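Local coordinates for DUF6844 domain-containing protein (Francisella tularensis subsp. tularensis, PDB 4QVR) that is of unknown function but carries a signal sequence, consistent with export from the cytoplasm, at residues F221-P224 against E225-K228; A68-A71 against N72-A76; T408-T411 against Y412-K416; K278-F281 against E282-H286; Q234-T237 against I238-L241. All blocks are in the same frame, centred on the assembly; numbering follows the deposited sequence.

In the fold
All five contacts are local, each joining residues within about one helical turn, and none touches another. Contact 2 alone is partly buried, beside two strands, and contains three asparagines; the other four are surface contacts. Contacts 1 and 5 share helix 224-246, their centres about 19 Å apart: contact 1 forms its N-terminal turn about 41 Å from the chain centre, with charged chains and salt bridges, while contact 5 lies further along, where Thr-237, Ile-238 and Leu-241 face helix 374-385. Contacts 3 and 4, about 23 Å apart between centres, lie toward the C-terminal ends of helices 402-415 and 275-285, the first led by tyrosines, the second by an apolar cluster with a charged outer side.

Contact 1: F221-P224 against E225-K228; sequences FATP and EEKK
Phe-221 leans on Glu-226 at the N-terminal turn of helix 224-246, with Thr-223 at the N-cap position and Pro-224 as the first helical residue. The glutamate touches the ring with its methylene part: Glu-226 CG lies 3.7 Å from Phe-221 CD1 and approaches obliquely. Ring and carboxylate planes are turned 69° apart, which rules out stacking of the two flat groups. With CG opposite the backbone N (chi1 -170°) and the rest of the chain extended, Glu-226 runs back along the preceding loop. The Thr-223 side chain makes no capping bond, and the turn is closed by the backbone instead, Lys-227 N to Thr-223 O at 3.2 Å and Lys-228 N to Pro-224 O at 2.8 Å. The Lys-228 chain also passes over that proline oxygen, with Lys-228 CG 3.1 Å from Pro-224 O. Beside the phenylalanine, Lys-227 CG packs on Phe-221 CB at 3.7 Å, and the ammonium group continues to a salt bridge with Asp-208 on helix 203-213. The outer side of the turn carries a second salt bridge, in which Lys-228 NZ meets Glu-225 OE2 at 3.2 Å from above the carboxylate plane, 45° out of it.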
loop_
_atom_site.group_PDB
_atom_site.type_symbol
_atom_site.label_atom_id
_atom_site.label_comp_id
_atom_site.label_asym_id
_atom_site.label_seq_id
_atom_site.Cartn_x
_atom_site.Cartn_y
_atom_site.Cartn_z
ATOM N N PHE A 221 28.631 -27.220 7.808
ATOM C CA PHE A 221 29.823 -26.456 7.468
ATOM C C PHE A 221 31.045 -27.185 8.014
ATOM O O PHE A 221 30.995 -27.757 9.104
ATOM C CB PHE A 221 29.711 -25.052 8.047
ATOM C CG PHE A 221 28.414 -24.374 7.705
ATOM C CD1 PHE A 221 28.227 -23.794 6.459
ATOM C CD2 PHE A 221 27.365 -24.348 8.615
ATOM C CE1 PHE A 221 27.027 -23.188 6.134
ATOM C CE2 PHE A 221 26.164 -23.733 8.295
ATOM C CZ PHE A 221 25.997 -23.159 7.054
ATOM N N ALA A 222 32.144 -27.148 7.269
ATOM C CA ALA A 222 33.363 -27.878 7.654
ATOM C C ALA A 222 34.503 -27.049 8.266
ATOM O O ALA A 222 35.393 -27.613 8.902
ATOM C CB ALA A 222 33.883 -28.652 6.455
ATOM N N THR A 223 34.479 -25.731 8.090
ATOM C CA THR A 223 35.537 -24.870 8.609
ATOM C C THR A 223 34.936 -23.854 9.565
ATOM O O THR A 223 33.740 -23.601 9.499
ATOM C CB THR A 223 36.175 -24.051 7.466
ATOM O OG1 THR A 223 36.162 -24.808 6.251
ATOM C CG2 THR A 223 37.607 -23.614 7.816
ATOM N N PRO A 224 35.752 -23.280 10.472
ATOM C CA PRO A 224 35.168 -22.208 11.284
ATOM C C PRO A 224 34.955 -20.926 10.447
ATOM O O PRO A 224 34.082 -20.136 10.770
ATOM C CB PRO A 224 36.192 -22.003 12.410
ATOM C CG PRO A 224 36.962 -23.285 12.459
ATOM C CD PRO A 224 37.032 -23.753 11.033
ATOM N N GLU A 225 35.741 -20.727 9.385
ATOM C CA GLU A 225 35.548 -19.568 8.504
ATOM C C GLU A 225 34.253 -19.712 7.733
ATOM O O GLU A 225 33.614 -18.723 7.404
ATOM C CB GLU A 225 36.701 -19.380 7.491
ATOM C CG GLU A 225 37.988 -18.794 8.057
ATOM C CD GLU A 225 37.768 -17.460 8.758
ATOM O OE1 GLU A 225 37.024 -16.613 8.215
ATOM O OE2 GLU A 225 38.351 -17.251 9.847
ATOM N N GLU A 226 33.885 -20.949 7.431
ATOM C CA GLU A 226 32.671 -21.214 6.697
ATOM C C GLU A 226 31.481 -20.967 7.624
ATOM O O GLU A 226 30.426 -20.492 7.191
ATOM C CB GLU A 226 32.703 -22.635 6.144
ATOM C CG GLU A 226 31.599 -22.933 5.155
ATOM C CD GLU A 226 31.840 -24.200 4.358
ATOM O OE1 GLU A 226 32.919 -24.829 4.503
ATOM O OE2 GLU A 226 30.946 -24.554 3.561
ATOM N N LYS A 227 31.666 -21.272 8.907
ATOM C CA LYS A 227 30.639 -21.028 9.907
ATOM C C LYS A 227 30.502 -19.535 10.160
ATOM O O LYS A 227 29.390 -19.022 10.270
ATOM C CB LYS A 227 30.960 -21.748 11.223
ATOM C CG LYS A 227 30.854 -23.264 11.136
ATOM C CD LYS A 227 31.325 -23.943 12.416
ATOM C CE LYS A 227 31.126 -25.445 12.331
ATOM N NZ LYS A 227 31.568 -26.148 13.560
ATOM N N LYS A 228 31.629 -18.843 10.269
ATOM C CA LYS A 228 31.618 -17.396 10.512
ATOM C C LYS A 228 30.899 -16.601 9.416
ATOM O O LYS A 228 30.185 -15.644 9.719
ATOM C CB LYS A 228 33.047 -16.855 10.680
ATOM C CG LYS A 228 33.747 -17.324 11.951
ATOM C CD LYS A 228 35.238 -17.021 11.904
ATOM C CE LYS A 228 35.979 -17.609 13.090
ATOM N NZ LYS A 228 37.440 -17.359 12.952
#

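Contact 2: A68-A71 against N72-A76; sequences ADVA and NLNNA
Asn-72 lays its amide over the backbone of Ala-68 and Asp-69, one turn earlier in helix 67-78. Its chi1 of -59° sets CG beside its own backbone N and so back over that preceding turn. Its OD1 is 3.2 Å from Asp-69 CA and equally near Ala-68 O. The second approach brings two acceptors together and is no hydrogen bond. On the neighbouring flank Leu-73 CG reaches Asp-69 CB at 4.1 Å, above a short and nearly straight backbone bond from Leu-73 N to Asp-69 O (2.6 Å, 169° at the hydrogen). Leu-73 is buried against Leu-252 and Ile-254 of strand 251-261 and against Phe-322 of strand 318-322, while Tyr-115 touches Asp-69, Asn-72 and Leu-73. Asn-74 rests its CB 3.1 Å from Val-70 O, and its N bonds the same oxygen at 3.2 Å. The Asn-74 amide is directed out of the helix, where ND2 donates to Phe-322 O. The helix thus presents an apolar leucine and a buried polar amide to the strands. The hydrogen bond to Phe-322 O gives that amide a specific partner, which implies that helix and strand 318-322 are joined by directional polar chemistry as well as by apolar contact.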
loop_
_atom_site.group_PDB
_atom_site.type_symbol
_atom_site.label_atom_id
_atom_site.label_comp_id
_atom_site.label_asym_id
_atom_site.label_seq_id
_atom_site.Cartn_x
_atom_site.Cartn_y
_atom_site.Cartn_z
ATOM N N ALA A 68 8.457 20.834 -0.652
ATOM C CA ALA A 68 8.290 20.236 -1.985
ATOM C C ALA A 68 7.039 19.396 -2.152
ATOM O O ALA A 68 6.176 19.691 -2.982
ATOM C CB ALA A 68 9.510 19.387 -2.334
ATOM N N ASP A 69 6.941 18.354 -1.346
ATOM C CA ASP A 69 5.849 17.418 -1.487
ATOM C C ASP A 69 4.447 17.938 -1.128
ATOM O O ASP A 69 3.466 17.338 -1.565
ATOM C CB ASP A 69 6.182 16.080 -0.786
ATOM C CG ASP A 69 6.363 16.219 0.720
ATOM O OD1 ASP A 69 5.574 16.947 1.366
ATOM O OD2 ASP A 69 7.278 15.555 1.262
ATOM N N VAL A 70 4.335 19.048 -0.385
ATOM C CA VAL A 70 3.002 19.581 -0.028
ATOM C C VAL A 70 2.140 19.750 -1.293
ATOM O O VAL A 70 0.948 19.436 -1.280
ATOM C CB VAL A 70 3.065 20.908 0.798
ATOM C CG1 VAL A 70 1.673 21.508 0.984
ATOM C CG2 VAL A 70 3.709 20.676 2.163
ATOM N N ALA A 71 2.752 20.230 -2.376
ATOM C CA ALA A 71 2.067 20.399 -3.664
ATOM C C ALA A 71 2.059 19.086 -4.451
ATOM O O ALA A 71 1.222 18.900 -5.324
ATOM C CB ALA A 71 2.731 21.491 -4.490
ATOM N N ASN A 72 3.010 18.193 -4.166
ATOM C CA ASN A 72 3.065 16.891 -4.842
ATOM C C ASN A 72 1.968 15.988 -4.308
ATOM O O ASN A 72 1.182 15.424 -5.076
ATOM C CB ASN A 72 4.413 16.195 -4.628
ATOM C CG ASN A 72 5.588 17.006 -5.141
ATOM O OD1 ASN A 72 6.680 16.977 -4.560
ATOM N ND2 ASN A 72 5.370 17.743 -6.221
ATOM N N LEU A 73 1.921 15.848 -2.985
ATOM C CA LEU A 73 0.913 15.004 -2.355
ATOM C C LEU A 73 -0.487 15.597 -2.504
ATOM O O LEU A 73 -1.430 14.852 -2.770
ATOM C CB LEU A 73 1.267 14.705 -0.892
ATOM C CG LEU A 73 2.609 13.982 -0.722
ATOM C CD1 LEU A 73 2.841 13.594 0.721
ATOM C CD2 LEU A 73 2.688 12.748 -1.606
ATOM N N ASN A 74 -0.636 16.920 -2.362
ATOM C CA ASN A 74 -1.962 17.536 -2.527
ATOM C C ASN A 74 -2.442 17.500 -3.981
ATOM O O ASN A 74 -3.619 17.248 -4.247
ATOM C CB ASN A 74 -2.027 18.972 -1.962
ATOM C CG ASN A 74 -2.177 19.015 -0.434
ATOM O OD1 ASN A 74 -2.123 17.991 0.255
ATOM N ND2 ASN A 74 -2.394 20.211 0.095
ATOM N N ASN A 75 -1.550 17.746 -4.929
ATOM C CA ASN A 75 -1.965 17.700 -6.339
ATOM C C ASN A 75 -2.345 16.294 -6.794
ATOM O O ASN A 75 -3.210 16.142 -7.661
ATOM C CB ASN A 75 -0.907 18.298 -7.270
ATOM C CG ASN A 75 -0.732 19.796 -7.066
ATOM O OD1 ASN A 75 -1.528 20.438 -6.370
ATOM N ND2 ASN A 75 0.309 20.363 -7.674
ATOM N N ALA A 76 -1.696 15.281 -6.215
ATOM C CA ALA A 76 -1.979 13.890 -6.539
ATOM C C ALA A 76 -3.413 13.549 -6.095
ATOM O O ALA A 76 -4.166 12.896 -6.825
ATOM C CB ALA A 76 -0.964 12.969 -5.883
#

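Contact 3: T408-T411 against Y412-K416; sequences TLST and YYKTK
Thr-411 O is approached twice by Thr-415: the backbone N donates at 3.0 Å, and the hydroxyl OG1 adds a weak bond at 3.4 Å. The hydroxyl can return to this carbonyl because chi1 of Thr-415 is 65°, which sets OG1 between the backbone N and the carbonyl carbon. Two residues earlier, Tyr-413 N binds Leu-409 O at 3.0 Å, and the two side chains run side by side in one direction. Leu-409 CG meets Tyr-413 CE2 at 3.8 Å. The Leu-409 carbonyl oxygen also lies 3.3 Å from Tyr-413 CD2, obliquely to the ring. Tyr-412 comes near the same oxygen through its CB, 3.5 Å from Leu-409 O, its ring only loosely and edge on. The tyrosine hydroxyls serve different neighbours. Tyr-413 OH bonds Gln-150 on helix 134-159, whereas Tyr-412 OH bonds Ala-369 O at the end of helix 349-370. Tyr-412 OH also accepts from Lys-416 NZ at 3.1 Å, and that lysine forms a salt bridge with Glu-376 of helix 374-385. Lys-416 is the first residue to leave helical backbone angles, although its N still bonds Tyr-412 O. The arrangement is that of the last turn of an alpha-helix, here 402-415, packed among helices 134-159, 349-370 and 374-385.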
loop_
_atom_site.group_PDB
_atom_site.type_symbol
_atom_site.label_atom_id
_atom_site.label_comp_id
_atom_site.label_asym_id
_atom_site.label_seq_id
_atom_site.Cartn_x
_atom_site.Cartn_y
_atom_site.Cartn_z
ATOM N N THR A 408 4.136 -13.603 3.781
ATOM C CA THR A 408 4.443 -13.302 5.171
ATOM C C THR A 408 3.781 -11.999 5.608
ATOM O O THR A 408 3.272 -11.882 6.692
ATOM C CB THR A 408 5.954 -13.131 5.355
ATOM O OG1 THR A 408 6.628 -14.256 4.777
ATOM C CG2 THR A 408 6.314 -13.026 6.815
ATOM N N LEU A 409 3.782 -11.024 4.726
ATOM C CA LEU A 409 3.204 -9.726 5.018
ATOM C C LEU A 409 1.675 -9.839 5.012
ATOM O O LEU A 409 0.985 -9.296 5.888
ATOM C CB LEU A 409 3.718 -8.742 3.974
ATOM C CG LEU A 409 3.618 -7.252 4.155
ATOM C CD1 LEU A 409 4.205 -6.784 5.481
ATOM C CD2 LEU A 409 4.366 -6.645 2.981
ATOM N N SER A 410 1.152 -10.558 4.027
ATOM C CA SER A 410 -0.276 -10.810 3.944
ATOM C C SER A 410 -0.767 -11.539 5.214
ATOM O O SER A 410 -1.865 -11.281 5.722
ATOM C CB SER A 410 -0.578 -11.669 2.724
ATOM O OG SER A 410 -1.941 -12.028 2.718
ATOM N N THR A 411 0.062 -12.438 5.722
ATOM C CA THR A 411 -0.282 -13.190 6.918
ATOM C C THR A 411 -0.385 -12.220 8.089
ATOM O O THR A 411 -1.379 -12.222 8.817
ATOM C CB THR A 411 0.774 -14.287 7.209
ATOM O OG1 THR A 411 0.785 -15.235 6.132
ATOM C CG2 THR A 411 0.479 -15.015 8.505
ATOM N N TYR A 412 0.642 -11.378 8.233
ATOM C CA TYR A 412 0.719 -10.392 9.310
ATOM C C TYR A 412 -0.462 -9.445 9.325
ATOM O O TYR A 412 -0.944 -9.106 10.395
ATOM C CB TYR A 412 2.015 -9.596 9.204
ATOM C CG TYR A 412 2.104 -8.383 10.106
ATOM C CD1 TYR A 412 2.469 -8.506 11.450
ATOM C CD2 TYR A 412 1.853 -7.104 9.604
ATOM C CE1 TYR A 412 2.561 -7.389 12.275
ATOM C CE2 TYR A 412 1.946 -5.982 10.410
ATOM C CZ TYR A 412 2.303 -6.121 11.741
ATOM O OH TYR A 412 2.386 -4.998 12.548
ATOM N N TYR A 413 -0.934 -9.008 8.165
ATOM C CA TYR A 413 -2.071 -8.107 8.166
ATOM C C TYR A 413 -3.342 -8.832 8.607
ATOM O O TYR A 413 -4.115 -8.295 9.395
ATOM C CB TYR A 413 -2.287 -7.407 6.816
ATOM C CG TYR A 413 -1.231 -6.378 6.450
ATOM C CD1 TYR A 413 -0.935 -5.321 7.301
ATOM C CD2 TYR A 413 -0.585 -6.422 5.213
ATOM C CE1 TYR A 413 0.026 -4.373 6.956
ATOM C CE2 TYR A 413 0.360 -5.472 4.852
ATOM C CZ TYR A 413 0.666 -4.450 5.729
ATOM O OH TYR A 413 1.614 -3.511 5.383
ATOM N N LYS A 414 -3.549 -10.056 8.125
ATOM C CA LYS A 414 -4.748 -10.815 8.501
ATOM C C LYS A 414 -4.788 -11.124 9.989
ATOM O O LYS A 414 -5.847 -11.074 10.577
ATOM C CB LYS A 414 -4.894 -12.104 7.673
ATOM C CG LYS A 414 -5.194 -11.850 6.191
ATOM C CD LYS A 414 -5.311 -13.128 5.362
ATOM C CE LYS A 414 -6.522 -13.962 5.750
ATOM N NZ LYS A 414 -6.626 -15.218 4.958
ATOM N N THR A 415 -3.638 -11.404 10.604
ATOM C CA THR A 415 -3.600 -11.733 12.040
ATOM C C THR A 415 -3.480 -10.550 13.008
ATOM O O THR A 415 -3.937 -10.660 14.134
ATOM C CB THR A 415 -2.471 -12.743 12.399
ATOM O OG1 THR A 415 -1.186 -12.159 12.171
ATOM C CG2 THR A 415 -2.606 -14.030 11.595
ATOM N N LYS A 416 -2.894 -9.424 12.607
ATOM C CA LYS A 416 -2.743 -8.318 13.562
ATOM C C LYS A 416 -4.084 -7.860 14.117
ATOM O O LYS A 416 -5.072 -7.745 13.389
ATOM C CB LYS A 416 -1.952 -7.125 13.010
ATOM C CG LYS A 416 -1.696 -6.098 14.108
ATOM C CD LYS A 416 -0.476 -5.225 13.889
ATOM C CE LYS A 416 -0.106 -4.490 15.183
ATOM N NZ LYS A 416 1.148 -3.684 15.083
#

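Contact 4: K278-F281 against E282-H286; sequences KGMF and EDIKH
Met-280 and Ile-284 form the close-packed side of this turn of helix 275-285, lying side by side and pointing the same way. The terminal Ile-284 CD1 sits 4.0 Å from Met-280 CG and 4.1 Å from Met-280 CE. The selenomethionine bends at its last torsion (chi3 68°), and this carries its methyl over the centre of the Phe-281 ring, with Met-280 CE 3.2 Å above the ring plane. Beneath the pair, Ile-284 N bonds Met-280 O at 2.7 Å, and Ile-284 CG1 crowds the same carbonyl oxygen at 3.2 Å. The cluster faces the protein: Met-280 meets Pro-328 and buried Phe-281 meets Ile-330, both on strand 328-337, while Ile-284 touches Pro-450.

The other flank is looser and richer in charge. Glu-282 is exposed and extended, and its OE2 stays 6.0 Å from Lys-278 NZ, too far for a salt bridge; the lysine donates instead to Asn-247 OD1. Asp-283 turns back over Gly-279, its OD2 only 3.1 Å from Gly-279 O. Both atoms are acceptors, hence no hydrogen bond joins them, and the sound link between these residues is the backbone bond from Asp-283 N to Gly-279 O at 3.0 Å. The contact therefore combines apolar adhesion on its inner side with a charged outer side, where a carboxylate close to a carbonyl oxygen and near the C-terminal end of the helix would probably be somewhat destabilised in its charged form.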
loop_
_atom_site.group_PDB
_atom_site.type_symbol
_atom_site.label_atom_id
_atom_site.label_comp_id
_atom_site.label_asym_id
_atom_site.label_seq_id
_atom_site.Cartn_x
_atom_site.Cartn_y
_atom_site.Cartn_z
ATOM N N LYS A 278 8.043 9.003 6.662
ATOM C CA LYS A 278 8.387 8.053 7.715
ATOM C C LYS A 278 8.607 8.788 9.056
ATOM O O LYS A 278 8.137 8.343 10.095
ATOM C CB LYS A 278 9.641 7.255 7.376
ATOM C CG LYS A 278 10.105 6.414 8.562
ATOM C CD LYS A 278 11.350 5.606 8.263
ATOM C CE LYS A 278 11.765 4.820 9.494
ATOM N NZ LYS A 278 12.842 3.851 9.185
ATOM N N GLY A 279 9.354 9.892 9.012
ATOM C CA GLY A 279 9.670 10.697 10.194
ATOM C C GLY A 279 8.467 11.408 10.791
ATOM O O GLY A 279 8.399 11.623 11.998
HETATM N N MSE A 280 7.520 11.783 9.943
HETATM C CA MSE A 280 6.309 12.435 10.406
HETATM C C MSE A 280 5.524 11.469 11.256
HETATM O O MSE A 280 5.086 11.820 12.351
HETATM C CB MSE A 280 5.517 12.889 9.194
HETATM C CG MSE A 280 4.260 13.645 9.584
HETATM SE SE MSE A 280 2.945 13.437 8.141
HETATM C CE MSE A 280 2.500 11.524 8.282
ATOM N N PHE A 281 5.338 10.243 10.780
ATOM C CA PHE A 281 4.597 9.254 11.565
ATOM C C PHE A 281 5.274 8.849 12.870
ATOM O O PHE A 281 4.594 8.600 13.872
ATOM C CB PHE A 281 4.289 8.011 10.754
ATOM C CG PHE A 281 3.188 8.200 9.772
ATOM C CD1 PHE A 281 1.899 8.453 10.217
ATOM C CD2 PHE A 281 3.411 8.087 8.406
ATOM C CE1 PHE A 281 0.855 8.603 9.314
ATOM C CE2 PHE A 281 2.376 8.238 7.503
ATOM C CZ PHE A 281 1.092 8.491 7.953
ATOM N N GLU A 282 6.599 8.768 12.868
ATOM C CA GLU A 282 7.312 8.416 14.088
ATOM C C GLU A 282 7.159 9.558 15.101
ATOM O O GLU A 282 6.991 9.315 16.295
ATOM C CB GLU A 282 8.783 8.143 13.798
ATOM C CG GLU A 282 9.577 7.717 15.024
ATOM C CD GLU A 282 11.061 7.585 14.747
ATOM O OE1 GLU A 282 11.836 7.434 15.724
ATOM O OE2 GLU A 282 11.452 7.649 13.557
ATOM N N ASP A 283 7.231 10.795 14.612
ATOM C CA ASP A 283 7.056 11.989 15.449
ATOM C C ASP A 283 5.607 12.098 15.898
ATOM O O ASP A 283 5.329 12.546 17.011
ATOM C CB ASP A 283 7.467 13.263 14.701
ATOM C CG ASP A 283 8.958 13.312 14.396
ATOM O OD1 ASP A 283 9.732 12.545 15.011
ATOM O OD2 ASP A 283 9.354 14.124 13.534
ATOM N N ILE A 284 4.684 11.713 15.023
ATOM C CA ILE A 284 3.268 11.695 15.381
ATOM C C ILE A 284 3.046 10.670 16.491
ATOM O O ILE A 284 2.247 10.893 17.400
ATOM C CB ILE A 284 2.366 11.393 14.164
ATOM C CG1 ILE A 284 2.204 12.664 13.325
ATOM C CG2 ILE A 284 0.989 10.901 14.602
ATOM C CD1 ILE A 284 1.317 12.492 12.114
ATOM N N LYS A 285 3.782 9.564 16.437
ATOM C CA LYS A 285 3.662 8.522 17.450
ATOM C C LYS A 285 3.766 9.131 18.869
ATOM O O LYS A 285 3.084 8.664 19.780
ATOM C CB LYS A 285 4.575 7.336 17.103
ATOM C CG LYS A 285 4.406 6.104 17.985
ATOM C CD LYS A 285 2.952 5.651 18.094
ATOM C CE LYS A 285 2.305 5.458 16.732
ATOM N NZ LYS A 285 3.059 4.497 15.881
ATOM N N HIS A 286 4.615 10.151 19.060
ATOM C CA HIS A 286 4.734 10.826 20.370
ATOM C C HIS A 286 5.108 12.316 20.193
ATOM O O HIS A 286 4.334 13.191 20.582
ATOM C CB HIS A 286 5.672 9.936 21.213
ATOM C CG HIS A 286 6.940 9.545 20.519
ATOM N ND1 HIS A 286 7.014 8.482 19.641
ATOM C CD2 HIS A 286 8.194 10.053 20.598
ATOM C CE1 HIS A 286 8.251 8.366 19.196
ATOM N NE2 HIS A 286 8.988 9.306 19.761
#

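Contact 5: Q234-T237 against I238-L241; sequences QQMT and IKSL
Ile-238 folds back over Gln-234 in the middle of helix 224-246, a regular alpha-helical turn with four successive i to i+4 backbone bonds. Both isoleucine torsions are near -60° (chi1 -60°, chi2 -62°), which places CG1 beside its own backbone N, 3.2 Å from Gln-234 O, and leaves CD1 4.3 Å from Gln-234 OE1. Thr-237 directs its hydroxyl back along the helix by holding OG1 beside the backbone N (chi1 -65°); from there OG1 bonds Ser-233 O, and the methyl CG2 is turned forward to within 4.2 Å of Leu-241 CD1. Together Thr-237, Ile-238 and Leu-241 make the flank that packs on helix 374-385, against Ser-385, Leu-378 and Ser-381. The solvent side is less certain. Selenomethionine Met-236 is modelled in two conformations, so its alignment with Lys-239, extended as far as CE and bent at its last torsion, is doubtful at 4.0 Å from Met-236 SE to Lys-239 CD. Ser-240 N bonds Met-236 O at 2.9 Å. On the inner flank Leu-241 shares only the first torsion of Ile-238, its CG leaning over the preceding turn to lie 3.4 Å from Thr-237 O.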
loop_
_atom_site.group_PDB
_atom_site.type_symbol
_atom_site.label_atom_id
_atom_site.label_comp_id
_atom_site.label_asym_id
_atom_site.label_seq_id
_atom_site.Cartn_x
_atom_site.Cartn_y
_atom_site.Cartn_z
ATOM N N GLN A 234 23.725 -14.408 7.584
ATOM C CA GLN A 234 22.405 -14.442 8.197
ATOM C C GLN A 234 22.094 -13.105 8.814
ATOM O O GLN A 234 20.993 -12.598 8.637
ATOM C CB GLN A 234 22.266 -15.527 9.262
ATOM C CG GLN A 234 21.706 -16.826 8.736
ATOM C CD GLN A 234 20.221 -16.738 8.448
ATOM O OE1 GLN A 234 19.483 -16.024 9.130
ATOM N NE2 GLN A 234 19.769 -17.486 7.453
ATOM N N GLN A 235 23.061 -12.528 9.521
ATOM C CA GLN A 235 22.849 -11.238 10.164
ATOM C C GLN A 235 22.633 -10.078 9.174
ATOM O O GLN A 235 21.797 -9.216 9.429
ATOM C CB GLN A 235 23.940 -10.974 11.183
ATOM C CG GLN A 235 23.786 -11.916 12.381
ATOM C CD GLN A 235 25.064 -12.117 13.170
ATOM O OE1 GLN A 235 26.165 -11.954 12.643
ATOM N NE2 GLN A 235 24.927 -12.518 14.433
HETATM N N MSE A 236 23.360 -10.047 8.060
HETATM C CA MSE A 236 23.153 -8.969 7.079
HETATM C C MSE A 236 21.769 -9.125 6.494
HETATM O O MSE A 236 21.055 -8.140 6.319
HETATM C CB MSE A 236 24.213 -8.921 5.982
HETATM C CG MSE A 236 25.596 -8.508 6.510
HETATM SE SE MSE A 236 25.565 -6.947 7.730
HETATM C CE MSE A 236 26.053 -7.859 9.414
ATOM N N THR A 237 21.358 -10.359 6.212
ATOM C CA THR A 237 20.006 -10.600 5.671
ATOM C C THR A 237 18.921 -10.122 6.622
ATOM O O THR A 237 17.929 -9.536 6.179
ATOM C CB THR A 237 19.770 -12.094 5.358
ATOM O OG1 THR A 237 20.647 -12.507 4.312
ATOM C CG2 THR A 237 18.374 -12.354 4.903
ATOM N N ILE A 238 19.087 -10.371 7.921
ATOM C CA ILE A 238 18.091 -9.922 8.909
ATOM C C ILE A 238 18.100 -8.389 8.996
ATOM O O ILE A 238 17.040 -7.747 9.056
ATOM C CB ILE A 238 18.334 -10.498 10.323
ATOM C CG1 ILE A 238 18.295 -12.039 10.342
ATOM C CG2 ILE A 238 17.310 -9.961 11.303
ATOM C CD1 ILE A 238 16.969 -12.647 9.931
ATOM N N LYS A 239 19.306 -7.822 9.028
ATOM C CA LYS A 239 19.503 -6.379 9.081
ATOM C C LYS A 239 18.753 -5.718 7.909
ATOM O O LYS A 239 17.953 -4.830 8.118
ATOM C CB LYS A 239 21.005 -6.070 9.042
ATOM C CG LYS A 239 21.370 -4.602 9.167
ATOM C CD LYS A 239 22.890 -4.427 9.229
ATOM C CE LYS A 239 23.290 -2.966 9.407
ATOM N NZ LYS A 239 22.812 -2.090 8.298
ATOM N N SER A 240 19.005 -6.194 6.692
ATOM C CA SER A 240 18.330 -5.705 5.486
ATOM C C SER A 240 16.819 -5.665 5.580
ATOM O O SER A 240 16.198 -4.666 5.246
ATOM C CB SER A 240 18.663 -6.601 4.300
ATOM O OG SER A 240 19.947 -6.323 3.824
ATOM N N LEU A 241 16.240 -6.783 6.002
ATOM C CA LEU A 241 14.802 -6.926 6.112
ATOM C C LEU A 241 14.195 -6.052 7.177
ATOM O O LEU A 241 13.102 -5.515 6.987
ATOM C CB LEU A 241 14.447 -8.380 6.379
ATOM C CG LEU A 241 14.694 -9.296 5.175
ATOM C CD1 LEU A 241 14.524 -10.773 5.539
ATOM C CD2 LEU A 241 13.758 -8.881 4.050
#